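Local atomic coordinates of major royal jelly protein 1 (Apis mellifera, PDB entry 5YYL), a protein that serves as the most abundant protein of royal jelly, probably nutritional in larval food, and binds the sterol 24-methylenecholesterol. Residues E296-I301 and R334-H339; G315-G320 and G328-H333; Q105-W110 and F157-S162. All blocks are in the same frame, centred on the assembly; numbering follows the deposited sequence.

Contact 1: E296-I301 and R334-H339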
loop_
_atom_site.group_PDB
_atom_site.type_symbol
_atom_site.label_atom_id
_atom_site.label_comp_id
_atom_site.label_asym_id
_atom_site.label_seq_id
_atom_site.Cartn_x
_atom_site.Cartn_y
_atom_site.Cartn_z
ATOM N N GLU A 296 21.590 -3.272 -50.106
ATOM C CA GLU A 296 21.341 -1.828 -50.168
ATOM C C GLU A 296 22.368 -1.092 -49.304
ATOM O O GLU A 296 23.309 -1.715 -48.816
ATOM C CB GLU A 296 19.903 -1.540 -49.726
ATOM C CG GLU A 296 18.852 -2.172 -50.641
ATOM C CD GLU A 296 17.410 -2.018 -50.140
ATOM O OE1 GLU A 296 16.901 -0.870 -50.104
ATOM O OE2 GLU A 296 16.780 -3.053 -49.800
ATOM N N GLY A 297 22.237 0.226 -49.184
ATOM C CA GLY A 297 23.073 1.030 -48.276
ATOM C C GLY A 297 24.144 1.851 -48.966
ATOM O O GLY A 297 24.600 1.505 -50.044
ATOM N N VAL A 298 24.549 2.943 -48.333
ATOM C CA VAL A 298 25.578 3.832 -48.868
ATOM C C VAL A 298 26.962 3.254 -48.573
ATOM O O VAL A 298 27.149 2.550 -47.581
ATOM C CB VAL A 298 25.482 5.233 -48.231
ATOM C CG1 VAL A 298 26.457 6.185 -48.893
ATOM C CG2 VAL A 298 24.056 5.783 -48.302
ATOM N N GLN A 299 27.924 3.564 -49.439
ATOM C CA GLN A 299 29.345 3.251 -49.216
ATOM C C GLN A 299 30.111 4.507 -48.793
ATOM O O GLN A 299 29.757 5.621 -49.181
ATOM C CB GLN A 299 29.980 2.667 -50.471
ATOM C CG GLN A 299 31.293 1.953 -50.196
ATOM C CD GLN A 299 32.044 1.514 -51.447
ATOM O OE1 GLN A 299 33.245 1.207 -51.375
ATOM N NE2 GLN A 299 31.347 1.479 -52.599
ATOM N N ASN A 300 31.153 4.316 -47.985
ATOM C CA ASN A 300 32.008 5.402 -47.503
ATOM C C ASN A 300 31.217 6.550 -46.858
ATOM O O ASN A 300 31.642 7.707 -46.902
ATOM C CB ASN A 300 32.907 5.907 -48.640
ATOM C CG ASN A 300 33.716 4.783 -49.288
ATOM O OD1 ASN A 300 34.373 3.994 -48.603
ATOM N ND2 ASN A 300 33.664 4.706 -50.613
ATOM N N ILE A 301 30.081 6.218 -46.242
ATOM C CA ILE A 301 29.197 7.213 -45.637
ATOM C C ILE A 301 29.699 7.741 -44.298
ATOM O O ILE A 301 29.320 8.825 -43.903
ATOM C CB ILE A 301 27.752 6.691 -45.469
ATOM C CG1 ILE A 301 26.816 7.846 -45.066
ATOM C CG2 ILE A 301 27.669 5.535 -44.468
ATOM C CD1 ILE A 301 25.343 7.557 -45.236
ATOM N N ARG A 334 14.385 8.521 -41.722
ATOM C CA ARG A 334 15.107 9.470 -42.558
ATOM C C ARG A 334 15.871 8.733 -43.646
ATOM O O ARG A 334 15.946 7.496 -43.657
ATOM C CB ARG A 334 16.089 10.319 -41.747
ATOM C CG ARG A 334 15.552 10.977 -40.496
ATOM C CD ARG A 334 15.076 12.404 -40.651
ATOM N NE ARG A 334 14.815 12.947 -39.310
ATOM C CZ ARG A 334 14.637 14.236 -39.004
ATOM N NH1 ARG A 334 14.676 15.182 -39.950
ATOM N NH2 ARG A 334 14.418 14.579 -37.730
ATOM N N THR A 335 16.417 9.512 -44.577
ATOM C CA THR A 335 17.177 8.983 -45.692
ATOM C C THR A 335 18.622 8.740 -45.247
ATOM O O THR A 335 19.183 9.526 -44.483
ATOM C CB THR A 335 17.164 9.950 -46.904
ATOM O OG1 THR A 335 17.801 11.186 -46.558
ATOM C CG2 THR A 335 15.733 10.225 -47.370
ATOM N N LEU A 336 19.211 7.656 -45.736
ATOM C CA LEU A 336 20.537 7.271 -45.339
ATOM C C LEU A 336 21.555 8.182 -45.987
ATOM O O LEU A 336 21.955 7.955 -47.125
ATOM C CB LEU A 336 20.781 5.787 -45.684
ATOM C CG LEU A 336 22.012 5.101 -45.095
ATOM C CD1 LEU A 336 22.118 5.257 -43.580
ATOM C CD2 LEU A 336 21.982 3.635 -45.479
ATOM N N GLU A 337 21.949 9.225 -45.264
ATOM C CA GLU A 337 23.015 10.121 -45.717
ATOM C C GLU A 337 23.636 10.865 -44.559
ATOM O O GLU A 337 23.041 10.939 -43.494
ATOM C CB GLU A 337 22.509 11.107 -46.783
ATOM C CG GLU A 337 21.096 11.646 -46.589
ATOM C CD GLU A 337 20.593 12.457 -47.786
ATOM O OE1 GLU A 337 21.092 12.275 -48.928
ATOM O OE2 GLU A 337 19.673 13.277 -47.582
ATOM N N ARG A 338 24.801 11.456 -44.814
ATOM C CA ARG A 338 25.607 12.177 -43.813
ATOM C C ARG A 338 24.835 13.142 -42.920
ATOM O O ARG A 338 25.050 13.145 -41.716
ATOM C CB ARG A 338 26.706 13.013 -44.485
ATOM C CG ARG A 338 27.717 12.276 -45.326
ATOM C CD ARG A 338 28.851 11.660 -44.546
ATOM N NE ARG A 338 29.801 12.638 -44.038
ATOM C CZ ARG A 338 31.093 12.400 -43.794
ATOM N NH1 ARG A 338 31.660 11.206 -44.047
ATOM N NH2 ARG A 338 31.842 13.398 -43.317
ATOM N N HIS A 339 23.951 13.963 -43.499
ATOM C CA HIS A 339 23.204 14.973 -42.718
ATOM C C HIS A 339 22.139 14.389 -41.755
ATOM O O HIS A 339 21.625 15.104 -40.883
ATOM C CB HIS A 339 22.627 16.087 -43.623
ATOM C CG HIS A 339 21.303 15.767 -44.257
ATOM N ND1 HIS A 339 20.108 16.265 -43.773
ATOM C CD2 HIS A 339 20.989 15.033 -45.352
ATOM C CE1 HIS A 339 19.113 15.833 -44.530
ATOM N NE2 HIS A 339 19.621 15.083 -45.495
#
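Apolar contact carries the middle of this surface junction between two neighbouring four-stranded sheets of the beta-propeller: 296-301 ends the outermost strand 295-298 of one, and 334-339 lies in the loop joining strands 326-331 and 342-346 of the next. Leu336, its CG anti to the backbone N (chi1 -168°), points its side chain at the opposite segment. One branch, CD2, lies 4.0 Å from Gly297 CA. Val298 CG2, anti to its own carbonyl carbon, lies by Leu336 O and 3.9 Å from Leu336 CG; the two side chains run alongside each other, pointing opposite ways. Ile301 reaches the same leucine from further along: CG1 is anti to the backbone N and the chain stays extended through chi2, so that the tip CD1 sits 4.1 Å from Leu336 CG and 3.5 Å from Glu337 CA. Ile301, which is buried, also touches Leu275 and Ile341.

Polar contact is confined to the far end. Arg338 is bent at chi2 and chi3 (-83° and -73°), which folds the chain back over the Ile301 carbonyl. NH1 gives Ile301 O a weak hydrogen bond of 3.3 Å, the acceptor lying at the guanidinium edge near its plane. The stronger partner of the guanidinium is Asp303, which takes NH2 in a salt bridge. Within the loop, Glu337 points away from 296-301, and its OE2 receives weak bonds from Thr335 OG1 and from His339 NE2, the latter 2.8 Å long.

The chemistry implies a seam closed by aliphatic branches, with the arginine charge probably balanced mainly by Asp303, and Ile301 O only a weak acceptor.

Contact 2: G315-G320 and G328-H333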
loop_
_atom_site.group_PDB
_atom_site.type_symbol
_atom_site.label_atom_id
_atom_site.label_comp_id
_atom_site.label_asym_id
_atom_site.label_seq_id
_atom_site.Cartn_x
_atom_site.Cartn_y
_atom_site.Cartn_z
ATOM N N GLY A 315 13.002 2.190 -34.480
ATOM C CA GLY A 315 13.632 2.424 -35.787
ATOM C C GLY A 315 14.881 3.299 -35.773
ATOM O O GLY A 315 15.255 3.819 -36.814
ATOM N N VAL A 316 15.531 3.453 -34.615
ATOM C CA VAL A 316 16.796 4.186 -34.507
ATOM C C VAL A 316 17.966 3.197 -34.503
ATOM O O VAL A 316 18.023 2.305 -33.641
ATOM C CB VAL A 316 16.858 4.996 -33.208
ATOM C CG1 VAL A 316 18.112 5.860 -33.177
ATOM C CG2 VAL A 316 15.599 5.854 -33.063
ATOM N N LEU A 317 18.886 3.346 -35.462
ATOM C CA LEU A 317 20.106 2.517 -35.554
ATOM C C LEU A 317 21.230 3.206 -34.795
ATOM O O LEU A 317 21.557 4.350 -35.093
ATOM C CB LEU A 317 20.561 2.341 -37.002
ATOM C CG LEU A 317 21.940 1.682 -37.257
ATOM C CD1 LEU A 317 21.866 0.160 -37.215
ATOM C CD2 LEU A 317 22.558 2.137 -38.582
ATOM N N PHE A 318 21.829 2.489 -33.847
ATOM C CA PHE A 318 23.006 2.949 -33.133
ATOM C C PHE A 318 24.204 2.155 -33.600
ATOM O O PHE A 318 24.076 0.983 -33.968
ATOM C CB PHE A 318 22.831 2.780 -31.637
ATOM C CG PHE A 318 21.844 3.726 -31.044
ATOM C CD1 PHE A 318 22.264 4.943 -30.530
ATOM C CD2 PHE A 318 20.494 3.401 -31.003
ATOM C CE1 PHE A 318 21.354 5.832 -29.991
ATOM C CE2 PHE A 318 19.577 4.283 -30.465
ATOM C CZ PHE A 318 20.007 5.504 -29.961
ATOM N N PHE A 319 25.366 2.807 -33.577
ATOM C CA PHE A 319 26.607 2.186 -34.002
ATOM C C PHE A 319 27.834 2.868 -33.427
ATOM O O PHE A 319 27.879 4.085 -33.296
ATOM C CB PHE A 319 26.686 2.165 -35.526
ATOM C CG PHE A 319 26.490 3.503 -36.168
ATOM C CD1 PHE A 319 27.562 4.359 -36.348
ATOM C CD2 PHE A 319 25.227 3.899 -36.618
ATOM C CE1 PHE A 319 27.384 5.596 -36.940
ATOM C CE2 PHE A 319 25.042 5.135 -37.219
ATOM C CZ PHE A 319 26.124 5.982 -37.380
ATOM N N GLY A 320 28.843 2.068 -33.105
ATOM C CA GLY A 320 30.075 2.568 -32.555
ATOM C C GLY A 320 30.995 3.066 -33.655
ATOM O O GLY A 320 31.152 2.418 -34.682
ATOM N N GLY A 328 27.280 6.617 -32.525
ATOM C CA GLY A 328 26.519 7.367 -33.515
ATOM C C GLY A 328 25.142 6.782 -33.672
ATOM O O GLY A 328 24.902 5.637 -33.281
ATOM N N CYS A 329 24.238 7.566 -34.242
ATOM C CA CYS A 329 22.902 7.071 -34.534
ATOM C C CYS A 329 22.406 7.520 -35.892
ATOM O O CYS A 329 22.985 8.400 -36.509
ATOM C CB CYS A 329 21.903 7.489 -33.442
ATOM S SG CYS A 329 21.804 9.270 -33.186
ATOM N N TRP A 330 21.318 6.897 -36.322
ATOM C CA TRP A 330 20.645 7.223 -37.567
ATOM C C TRP A 330 19.236 6.647 -37.526
ATOM O O TRP A 330 19.079 5.464 -37.266
ATOM C CB TRP A 330 21.405 6.652 -38.752
ATOM C CG TRP A 330 20.638 6.718 -40.015
ATOM C CD1 TRP A 330 20.407 7.817 -40.759
ATOM C CD2 TRP A 330 19.996 5.631 -40.695
ATOM N NE1 TRP A 330 19.657 7.498 -41.874
ATOM C CE2 TRP A 330 19.388 6.162 -41.854
ATOM C CE3 TRP A 330 19.866 4.264 -40.434
ATOM C CZ2 TRP A 330 18.655 5.379 -42.741
ATOM C CZ3 TRP A 330 19.137 3.479 -41.333
ATOM C CH2 TRP A 330 18.548 4.041 -42.469
ATOM N N ASN A 331 18.229 7.480 -37.791
ATOM C CA ASN A 331 16.832 7.052 -37.803
ATOM C C ASN A 331 16.489 6.454 -39.171
ATOM O O ASN A 331 16.837 7.018 -40.210
ATOM C CB ASN A 331 15.903 8.220 -37.496
ATOM C CG ASN A 331 14.519 7.766 -37.053
ATOM O OD1 ASN A 331 13.831 7.019 -37.768
ATOM N ND2 ASN A 331 14.085 8.245 -35.860
ATOM N N GLU A 332 15.808 5.306 -39.159
ATOM C CA GLU A 332 15.431 4.621 -40.392
ATOM C C GLU A 332 14.349 5.358 -41.168
ATOM O O GLU A 332 14.238 5.171 -42.394
ATOM C CB GLU A 332 14.918 3.219 -40.102
ATOM C CG GLU A 332 15.969 2.223 -39.655
ATOM C CD GLU A 332 15.383 0.841 -39.500
ATOM O OE1 GLU A 332 14.648 0.613 -38.500
ATOM O OE2 GLU A 332 15.614 -0.000 -40.391
ATOM N N HIS A 333 13.545 6.165 -40.460
ATOM C CA HIS A 333 12.547 7.028 -41.101
ATOM C C HIS A 333 13.172 8.071 -42.041
ATOM O O HIS A 333 12.554 8.448 -43.036
ATOM C CB HIS A 333 11.673 7.735 -40.057
ATOM C CG HIS A 333 10.838 6.800 -39.237
ATOM N ND1 HIS A 333 11.070 6.566 -37.897
ATOM C CD2 HIS A 333 9.781 6.025 -39.573
ATOM C CE1 HIS A 333 10.188 5.696 -37.439
ATOM N NE2 HIS A 333 9.386 5.362 -38.435
#
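Phe319 places CG in the crowded position between its backbone N and carbonyl carbon (chi1 54°), which lays its ring across the partner strand over Gly328. On the other face of the sheet, Phe318 has CG anti to its carbonyl carbon (chi1 -71°), and Cys329 turns SG into its own crowded position (chi1 57°). The result is a pair of CH-pi contacts: Gly328 CA lies 4.2 Å from the Phe319 ring centroid, and Cys329 CB stands over a face of the Phe318 ring. Beside Phe319, Leu317 CD2 lies 3.9 Å from Trp330 CE3, the two side chains set at a slant.

These strands form an antiparallel hairpin of the propeller. Leu317 and Trp330 exchange backbone bonds, as do Phe319 and Gly328; Gly328 N to Phe319 O is the straightest, 2.7 Å and nearly along the C=O axis. Past the strands, Glu332 N reaches Gly315 O at 2.8 Å. Asn331 OD1 accepts His333 N in an Asx turn, on a lone pair. The Glu332 carboxylate is held by Tyr266, Ser259 and Thr262.

Gly328 leaves room for the phenyl face where a CB would clash, and the Cys329-Cys416 disulfide ties the hairpin covalently to the C-terminal part of the chain.

Contact 3: Q105-W110 and F157-S162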
loop_
_atom_site.group_PDB
_atom_site.type_symbol
_atom_site.label_atom_id
_atom_site.label_comp_id
_atom_site.label_asym_id
_atom_site.label_seq_id
_atom_site.Cartn_x
_atom_site.Cartn_y
_atom_site.Cartn_z
ATOM N N GLN A 105 30.018 -16.028 -13.224
ATOM C CA GLN A 105 29.533 -17.315 -12.784
ATOM C C GLN A 105 29.029 -17.993 -14.053
ATOM O O GLN A 105 28.166 -17.442 -14.735
ATOM C CB GLN A 105 28.404 -17.098 -11.775
ATOM C CG GLN A 105 27.517 -18.302 -11.486
ATOM C CD GLN A 105 26.096 -17.886 -11.157
ATOM O OE1 GLN A 105 25.882 -16.957 -10.379
ATOM N NE2 GLN A 105 25.117 -18.562 -11.761
ATOM N N PRO A 106 29.567 -19.174 -14.390
ATOM C CA PRO A 106 29.187 -19.861 -15.638
ATOM C C PRO A 106 27.710 -20.175 -15.774
ATOM O O PRO A 106 27.084 -20.576 -14.800
ATOM C CB PRO A 106 29.970 -21.173 -15.553
ATOM C CG PRO A 106 31.180 -20.802 -14.779
ATOM C CD PRO A 106 30.704 -19.841 -13.729
ATOM N N TYR A 107 27.168 -20.014 -16.974
ATOM C CA TYR A 107 25.758 -20.327 -17.253
ATOM C C TYR A 107 25.706 -21.515 -18.236
ATOM O O TYR A 107 26.479 -21.537 -19.186
ATOM C CB TYR A 107 25.045 -19.097 -17.849
ATOM C CG TYR A 107 23.560 -19.264 -18.091
ATOM C CD1 TYR A 107 22.649 -18.968 -17.099
ATOM C CD2 TYR A 107 23.066 -19.690 -19.329
ATOM C CE1 TYR A 107 21.276 -19.088 -17.308
ATOM C CE2 TYR A 107 21.697 -19.840 -19.553
ATOM C CZ TYR A 107 20.812 -19.528 -18.534
ATOM O OH TYR A 107 19.459 -19.660 -18.719
ATOM N N PRO A 108 24.824 -22.500 -18.033
ATOM C CA PRO A 108 23.933 -22.630 -16.865
ATOM C C PRO A 108 24.676 -23.016 -15.579
ATOM O O PRO A 108 24.466 -22.402 -14.537
ATOM C CB PRO A 108 22.992 -23.754 -17.284
ATOM C CG PRO A 108 22.895 -23.620 -18.768
ATOM C CD PRO A 108 24.202 -23.049 -19.255
ATOM N N ASP A 109 25.538 -24.023 -15.682
ATOM C CA ASP A 109 26.406 -24.492 -14.592
ATOM C C ASP A 109 27.793 -24.692 -15.216
ATOM O O ASP A 109 27.970 -24.428 -16.414
ATOM C CB ASP A 109 25.854 -25.809 -13.995
ATOM C CG ASP A 109 25.284 -26.775 -15.070
ATOM O OD1 ASP A 109 26.029 -27.161 -15.998
ATOM O OD2 ASP A 109 24.078 -27.116 -14.986
ATOM N N TRP A 110 28.764 -25.161 -14.432
ATOM C CA TRP A 110 30.111 -25.477 -14.970
ATOM C C TRP A 110 30.180 -26.575 -16.064
ATOM O O TRP A 110 31.172 -26.644 -16.794
ATOM C CB TRP A 110 31.066 -25.834 -13.834
ATOM C CG TRP A 110 31.434 -24.677 -12.985
ATOM C CD1 TRP A 110 30.774 -24.222 -11.876
ATOM C CD2 TRP A 110 32.560 -23.806 -13.172
ATOM N NE1 TRP A 110 31.422 -23.119 -11.361
ATOM C CE2 TRP A 110 32.522 -22.845 -12.135
ATOM C CE3 TRP A 110 33.596 -23.739 -14.124
ATOM C CZ2 TRP A 110 33.488 -21.835 -12.015
ATOM C CZ3 TRP A 110 34.554 -22.735 -14.005
ATOM C CH2 TRP A 110 34.490 -21.797 -12.958
ATOM N N PHE A 157 18.988 -22.122 -25.230
ATOM C CA PHE A 157 18.526 -22.427 -23.870
ATOM C C PHE A 157 17.161 -21.811 -23.580
ATOM O O PHE A 157 16.845 -20.753 -24.098
ATOM C CB PHE A 157 19.515 -21.896 -22.847
ATOM C CG PHE A 157 20.894 -22.450 -23.002
ATOM C CD1 PHE A 157 21.266 -23.606 -22.329
ATOM C CD2 PHE A 157 21.830 -21.817 -23.803
ATOM C CE1 PHE A 157 22.542 -24.119 -22.459
ATOM C CE2 PHE A 157 23.110 -22.324 -23.943
ATOM C CZ PHE A 157 23.468 -23.474 -23.260
ATOM N N ASP A 158 16.360 -22.477 -22.749
ATOM C CA ASP A 158 15.128 -21.889 -22.222
ATOM C C ASP A 158 15.498 -21.127 -20.954
ATOM O O ASP A 158 15.910 -21.735 -19.958
ATOM C CB ASP A 158 14.075 -22.968 -21.935
ATOM C CG ASP A 158 12.698 -22.389 -21.580
ATOM O OD1 ASP A 158 12.447 -21.188 -21.824
ATOM O OD2 ASP A 158 11.848 -23.149 -21.062
ATOM N N LEU A 159 15.362 -19.804 -21.011
ATOM C CA LEU A 159 15.732 -18.927 -19.895
ATOM C C LEU A 159 14.897 -19.140 -18.650
ATOM O O LEU A 159 15.385 -18.904 -17.542
ATOM C CB LEU A 159 15.693 -17.443 -20.307
ATOM C CG LEU A 159 16.822 -17.045 -21.272
ATOM C CD1 LEU A 159 16.432 -15.845 -22.087
ATOM C CD2 LEU A 159 18.115 -16.758 -20.533
ATOM N N THR A 160 13.656 -19.599 -18.830
ATOM C CA THR A 160 12.771 -19.898 -17.692
ATOM C C THR A 160 13.324 -21.058 -16.846
ATOM O O THR A 160 13.240 -21.014 -15.622
ATOM C CB THR A 160 11.324 -20.242 -18.139
ATOM O OG1 THR A 160 11.320 -21.450 -18.898
ATOM C CG2 THR A 160 10.707 -19.132 -18.987
ATOM N N THR A 161 13.902 -22.070 -17.503
ATOM C CA THR A 161 14.412 -23.274 -16.831
ATOM C C THR A 161 15.924 -23.360 -16.679
ATOM O O THR A 161 16.393 -24.168 -15.894
ATOM C CB THR A 161 13.998 -24.541 -17.604
ATOM O OG1 THR A 161 14.653 -24.560 -18.878
ATOM C CG2 THR A 161 12.489 -24.595 -17.811
ATOM N N SER A 162 16.675 -22.575 -17.448
ATOM C CA SER A 162 18.145 -22.697 -17.547
ATOM C C SER A 162 18.613 -24.008 -18.208
ATOM O O SER A 162 19.793 -24.361 -18.125
ATOM C CB SER A 162 18.839 -22.524 -16.184
ATOM O OG SER A 162 18.267 -21.484 -15.413
#
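Two adjacent four-stranded antiparallel sheets of the beta-propeller meet here where the chain leaves their strands: 105-110 runs off the end of strand 102-106, while 157-162 holds the end of strand 153-158 and the turn that leads into strand 163-169. The tight part is built from Pro108 and the tip of Tyr107. Pro108 follows a cis peptide bond; its ring points toward 157-162, and the end of Tyr107 reaches the same segment. Set nearly square to the Phe157 side chain, the proline brings CG to 3.7 Å from Phe157 CE1, and the same CG rests 3.3 Å from Ser162 O. Tyr107 has CG anti to the backbone N (chi1 -176°), which carries its ring in between Phe157 and the turn. Its phenol oxygen OH ends 3.5 Å from Ser162 CA and 3.7 Å from Leu159 CD2.

The aromatic pair is more widely spaced. Tyr107 and Phe157 form a T-shaped stack: the tyrosine edge is directed at the phenylalanine face, the planes stand at 75° and the centroids are 6.0 Å apart. The nearest carbons, Tyr107 CE2 and Phe157 CG, are separated by 4.4 Å. Outside the pair, Phe112 meets Phe157 edge-to-face and Phe77 does the same with Tyr107, while Leu90 and Leu135 also pack on the tyrosine; the two rings thus belong to a buried aromatic and aliphatic cluster.

Toward solvent the contact thins, and the exposed Thr160 and Thr161 point away from 105-110. There the turn is tied from within: Asp158 O takes both Ser162 N, at 2.8 Å, and Thr161 OG1, whose bond arrives from above the carbonyl plane.

Overall arrangement
Contacts 1 and 2 are neighbours, with centres 11 Å apart. The hairpin of contact 2 is nested along the chain inside the loop closed by contact 1, and the two touch directly: Trp330 CE2 lies 3.4 Å from Leu336 CD1, and Trp330 NE1 makes a weak hydrogen bond to Thr335 O. Contact 2 is the buried one of this pair, contact 1 its surface neighbour. Contact 3 closes earlier in the chain and lies on the opposite side of the chain's centre, its own centre about 41 Å from that of contact 1 and 32 Å from that of contact 2. All three are away from the sterol pocket formed by Pro364, Val366, Ile373 and Ile430.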